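Local coordinates for glucocorticoid modulatory element-binding protein 1 (Homo sapiens, PDB 1OQJ) that binds glucocorticoid modulatory elements in promoter DNA through its SAND domain, raises sensitivity to low glucocorticoid concentrations and serves as an essential auxiliary factor in parvovirus replication, at residues Ile64-Gly68 and Ile69-Lys73; Pro11-Gly15 and Glu16-Ile20. All coordinates share one frame; numbering follows the deposited sequence.

Contact 1 of 2, residues Ile64-Gly68 and Ile69-Lys73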
loop_
_atom_site.group_PDB
_atom_site.type_symbol
_atom_site.label_atom_id
_atom_site.label_comp_id
_atom_site.label_asym_id
_atom_site.label_seq_id
_atom_site.Cartn_x
_atom_site.Cartn_y
_atom_site.Cartn_z
ATOM N N ILE A 64 -1.666 7.039 1.427
ATOM C CA ILE A 64 -1.949 5.938 2.341
ATOM C C ILE A 64 -1.086 6.075 3.588
ATOM O O ILE A 64 0.106 6.369 3.498
ATOM C CB ILE A 64 -1.648 4.574 1.689
ATOM C CG1 ILE A 64 -2.549 4.374 0.470
ATOM C CG2 ILE A 64 -1.859 3.448 2.699
ATOM C CD1 ILE A 64 -2.324 3.051 -0.247
ATOM N N ARG A 65 -1.691 5.853 4.749
ATOM C CA ARG A 65 -0.974 5.946 6.014
ATOM C C ARG A 65 -1.083 4.639 6.794
ATOM O O ARG A 65 -2.041 3.882 6.642
ATOM C CB ARG A 65 -1.527 7.100 6.856
ATOM C CG ARG A 65 -1.194 8.483 6.306
ATOM C CD ARG A 65 -1.866 9.587 7.117
ATOM N NE ARG A 65 -1.641 10.911 6.536
ATOM C CZ ARG A 65 -0.534 11.629 6.700
ATOM N NH1 ARG A 65 0.466 11.162 7.435
ATOM N NH2 ARG A 65 -0.423 12.818 6.123
ATOM N N LEU A 66 -0.077 4.376 7.616
ATOM C CA LEU A 66 -0.041 3.185 8.444
ATOM C C LEU A 66 0.284 3.746 9.825
ATOM O O LEU A 66 1.365 4.287 10.044
ATOM C CB LEU A 66 1.051 2.243 7.934
ATOM C CG LEU A 66 1.025 0.788 8.402
ATOM C CD1 LEU A 66 1.838 -0.061 7.441
ATOM C CD2 LEU A 66 1.570 0.685 9.815
ATOM N N GLY A 67 -0.670 3.653 10.742
ATOM C CA GLY A 67 -0.452 4.210 12.064
ATOM C C GLY A 67 -0.261 5.717 11.981
ATOM O O GLY A 67 0.444 6.309 12.800
ATOM N N GLY A 68 -0.877 6.338 10.978
ATOM C CA GLY A 68 -0.775 7.781 10.813
ATOM C C GLY A 68 0.452 8.263 10.062
ATOM O O GLY A 68 0.556 9.448 9.714
ATOM N N ILE A 69 1.383 7.353 9.805
ATOM C CA ILE A 69 2.610 7.691 9.095
ATOM C C ILE A 69 2.481 7.343 7.615
ATOM O O ILE A 69 1.961 6.285 7.262
ATOM C CB ILE A 69 3.815 6.920 9.688
ATOM C CG1 ILE A 69 3.993 7.297 11.161
ATOM C CG2 ILE A 69 5.087 7.248 8.912
ATOM C CD1 ILE A 69 5.144 6.578 11.842
ATOM N N MET A 70 2.946 8.237 6.749
ATOM C CA MET A 70 2.880 7.986 5.315
ATOM C C MET A 70 3.538 6.646 4.998
ATOM O O MET A 70 4.636 6.353 5.477
ATOM C CB MET A 70 3.583 9.103 4.546
ATOM C CG MET A 70 2.850 10.428 4.583
ATOM S SD MET A 70 3.781 11.709 3.729
ATOM C CE MET A 70 3.851 12.983 4.994
ATOM N N LEU A 71 2.865 5.831 4.194
ATOM C CA LEU A 71 3.400 4.526 3.826
ATOM C C LEU A 71 4.805 4.674 3.242
ATOM O O LEU A 71 5.678 3.843 3.484
ATOM C CB LEU A 71 2.463 3.841 2.825
ATOM C CG LEU A 71 2.781 2.389 2.459
ATOM C CD1 LEU A 71 2.853 1.536 3.721
ATOM C CD2 LEU A 71 1.711 1.855 1.513
ATOM N N ARG A 72 5.020 5.744 2.483
ATOM C CA ARG A 72 6.321 6.024 1.879
ATOM C C ARG A 72 7.462 5.917 2.894
ATOM O O ARG A 72 8.496 5.308 2.617
ATOM C CB ARG A 72 6.316 7.429 1.268
ATOM C CG ARG A 72 7.680 7.940 0.819
ATOM C CD ARG A 72 8.169 7.243 -0.437
ATOM N NE ARG A 72 9.471 7.757 -0.859
ATOM C CZ ARG A 72 10.105 7.377 -1.965
ATOM N NH1 ARG A 72 9.558 6.477 -2.771
ATOM N NH2 ARG A 72 11.289 7.896 -2.264
ATOM N N LYS A 73 7.276 6.502 4.071
ATOM C CA LYS A 73 8.320 6.473 5.093
ATOM C C LYS A 73 8.532 5.087 5.683
ATOM O O LYS A 73 9.664 4.697 5.978
ATOM C CB LYS A 73 7.997 7.470 6.204
ATOM C CG LYS A 73 7.924 8.914 5.727
ATOM C CD LYS A 73 7.669 9.859 6.891
ATOM C CE LYS A 73 7.614 11.309 6.430
ATOM N NZ LYS A 73 6.478 11.562 5.506
#
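Leu66 and Ile69 face each other as the hydrogen-bonded pair of a tight two-residue hairpin, closed by a type I' turn with Gly67 and Gly68 at its corners. Leu66 N donates to Ile69 O at 2.8 Å, nearly straight; the return bond from Ile69 N to Leu66 O is 3.1 Å and arrives well above the carbonyl plane. A third backbone bond carries the pairing into the helix: Leu71 N gives its hydrogen to Ile64 O at 2.9 Å (165°). Met70, at the N-cap position, already accepts from Lys73 N through its carbonyl. Both glycines have positive phi, as the type I' turn requires.

The Arg65 side chain runs out beside the turn, extended from CG to NE, and NH1 reaches Gly68 O at 2.9 Å in a bent bond (139°) approaching above the carbonyl plane. Met70 lies alongside and covers one guanidinium face, its CG 3.8 Å from Arg65 NH1.

Apolar contacts fill the inner side. Leu71 puts CD2 4.1 Å from Ile64 CG2, the two side chains side by side, while its other methyl, CD1, meets Leu66 CD1. Phe26 and Trp60 pack on Leu71, and Phe48 and Val49 of helix 45-51 on Ile64. Trp60 and the DNA-binding Lys61 belong to the KDWK motif. Arg72, also DNA-binding, extends away from the hairpin and pairs with Asp76.

Within the SAND domain the contact thus ties the exit of helix 60-63 to the start of helix 71-76: backbone bonds fix the hairpin, leucine and isoleucine methyls seat it on the core, and Arg65 braces its turn.

Contact 2 of 2, residues Pro11-Gly15 and Glu16-Ile20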
loop_
_atom_site.group_PDB
_atom_site.type_symbol
_atom_site.label_atom_id
_atom_site.label_comp_id
_atom_site.label_asym_id
_atom_site.label_seq_id
_atom_site.Cartn_x
_atom_site.Cartn_y
_atom_site.Cartn_z
ATOM N N PRO A 11 -2.843 -2.723 9.237
ATOM C CA PRO A 11 -4.037 -1.890 9.100
ATOM C C PRO A 11 -3.574 -0.559 8.507
ATOM O O PRO A 11 -2.595 0.030 8.982
ATOM C CB PRO A 11 -4.529 -1.752 10.541
ATOM C CG PRO A 11 -3.246 -1.761 11.327
ATOM C CD PRO A 11 -2.454 -2.868 10.652
ATOM N N ILE A 12 -4.255 -0.100 7.460
ATOM C CA ILE A 12 -3.891 1.163 6.823
ATOM C C ILE A 12 -5.110 2.062 6.679
ATOM O O ILE A 12 -6.246 1.626 6.872
ATOM C CB ILE A 12 -3.280 0.944 5.414
ATOM C CG1 ILE A 12 -4.284 0.231 4.502
ATOM C CG2 ILE A 12 -1.978 0.148 5.533
ATOM C CD1 ILE A 12 -3.828 0.108 3.050
ATOM N N THR A 13 -4.861 3.325 6.353
ATOM C CA THR A 13 -5.936 4.286 6.159
ATOM C C THR A 13 -5.595 5.224 5.014
ATOM O O THR A 13 -4.455 5.288 4.551
ATOM C CB THR A 13 -6.166 5.169 7.405
ATOM O OG1 THR A 13 -5.011 5.992 7.629
ATOM C CG2 THR A 13 -6.425 4.311 8.633
ATOM N N CYS A 14 -6.613 5.928 4.545
ATOM C CA CYS A 14 -6.460 6.930 3.504
ATOM C C CYS A 14 -7.661 7.820 3.734
ATOM O O CYS A 14 -8.799 7.374 3.610
ATOM C CB CYS A 14 -6.508 6.331 2.101
ATOM S SG CYS A 14 -6.213 7.599 0.839
ATOM N N GLY A 15 -7.407 9.073 4.089
ATOM C CA GLY A 15 -8.509 9.965 4.374
ATOM C C GLY A 15 -9.211 9.380 5.585
ATOM O O GLY A 15 -8.569 9.103 6.599
ATOM N N GLU A 16 -10.516 9.160 5.483
ATOM C CA GLU A 16 -11.270 8.594 6.593
ATOM C C GLU A 16 -11.662 7.146 6.315
ATOM O O GLU A 16 -12.554 6.598 6.962
ATOM C CB GLU A 16 -12.517 9.444 6.863
ATOM C CG GLU A 16 -12.178 10.878 7.250
ATOM C CD GLU A 16 -13.400 11.723 7.560
ATOM O OE1 GLU A 16 -13.231 12.936 7.799
ATOM O OE2 GLU A 16 -14.522 11.177 7.566
ATOM N N SER A 17 -10.977 6.532 5.353
ATOM C CA SER A 17 -11.237 5.146 4.975
ATOM C C SER A 17 -10.205 4.192 5.575
ATOM O O SER A 17 -9.019 4.520 5.661
ATOM C CB SER A 17 -11.229 5.003 3.450
ATOM O OG SER A 17 -12.273 5.760 2.856
ATOM N N LYS A 18 -10.668 3.011 5.983
ATOM C CA LYS A 18 -9.800 1.993 6.572
ATOM C C LYS A 18 -9.740 0.758 5.684
ATOM O O LYS A 18 -10.738 0.361 5.083
ATOM C CB LYS A 18 -10.316 1.575 7.954
ATOM C CG LYS A 18 -10.272 2.675 9.003
ATOM C CD LYS A 18 -10.684 2.160 10.377
ATOM C CE LYS A 18 -12.160 1.812 10.438
ATOM N NZ LYS A 18 -12.552 1.335 11.796
ATOM N N ALA A 19 -8.565 0.147 5.615
ATOM C CA ALA A 19 -8.379 -1.052 4.815
ATOM C C ALA A 19 -7.250 -1.873 5.412
ATOM O O ALA A 19 -6.659 -1.486 6.426
ATOM C CB ALA A 19 -8.065 -0.680 3.372
ATOM N N ILE A 20 -6.963 -3.010 4.788
ATOM C CA ILE A 20 -5.907 -3.896 5.261
ATOM C C ILE A 20 -4.925 -4.197 4.141
ATOM O O ILE A 20 -5.316 -4.627 3.059
ATOM C CB ILE A 20 -6.501 -5.228 5.769
ATOM C CG1 ILE A 20 -7.480 -4.950 6.910
ATOM C CG2 ILE A 20 -5.391 -6.159 6.244
ATOM C CD1 ILE A 20 -8.206 -6.186 7.397
#
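Ile12 lays CG1 against Ala19, 4.1 Å from CB and 3.5 Å from the carbonyl O, on the face shared with Cys14 and Ser17. A chi1 of 60° sets CG1 between backbone N and carbonyl carbon, beside the neighbouring strand. Phe48 of helix 45-51 touches all four of these residues, and Cys14 also meets Ala52 and the DNA-binding Lys54.

On the other face Thr13 crosses Lys18, its CG2 4.2 Å from Lys18 CG; the lysine then bends at chi3 (-69°) and leads its amine away.

The antiparallel backbones are joined by two reciprocal pairs of bonds. Ile12 N to Ala19 O is almost linear at 3.0 Å (174°), and Ala19 N answers to Ile12 O. Nearer the turn, Cys14 N reaches Ser17 O and Ser17 N returns to Cys14 O at 2.9 Å. Between the pairs, Thr13 CA sits 3.1 Å from Ser17 O in a CA-H...O contact. Gly15, with positive phi, and Glu16 are the corners of the type II' turn from Cys14 to Ser17.

The result is a two-faced hairpin at the edge of the four-stranded sheet: Ile12, Cys14, Ser17 and Ala19 line the helix-covered face, and Pro11, Thr13, Lys18 and Ile20 occupy the more exposed one.

Overall arrangement
Both contacts are partly buried hairpins whose two-residue turns are exposed. Contact 2 is the longer, part of the main antiparallel sheet, and two-faced, with Ile12, Cys14 and Ala19 buried on one side; contact 1 is a short, separate ribbon anchored by buried Ile64 and Leu71 at the ends of the hairpin. They touch where Arg65 N probably bonds to Thr13 O at 2.8 Å, and Ile64 and Leu66 pack along strand 9-14. Helix 45-51, chiefly through Phe48, meets Ile64 of contact 1 and Ile12 of contact 2, so one apolar core holds both. Contact 1 adds a side-chain bond from Arg65 to a turn carbonyl, whereas contact 2 is held by backbone bonds and small side chains.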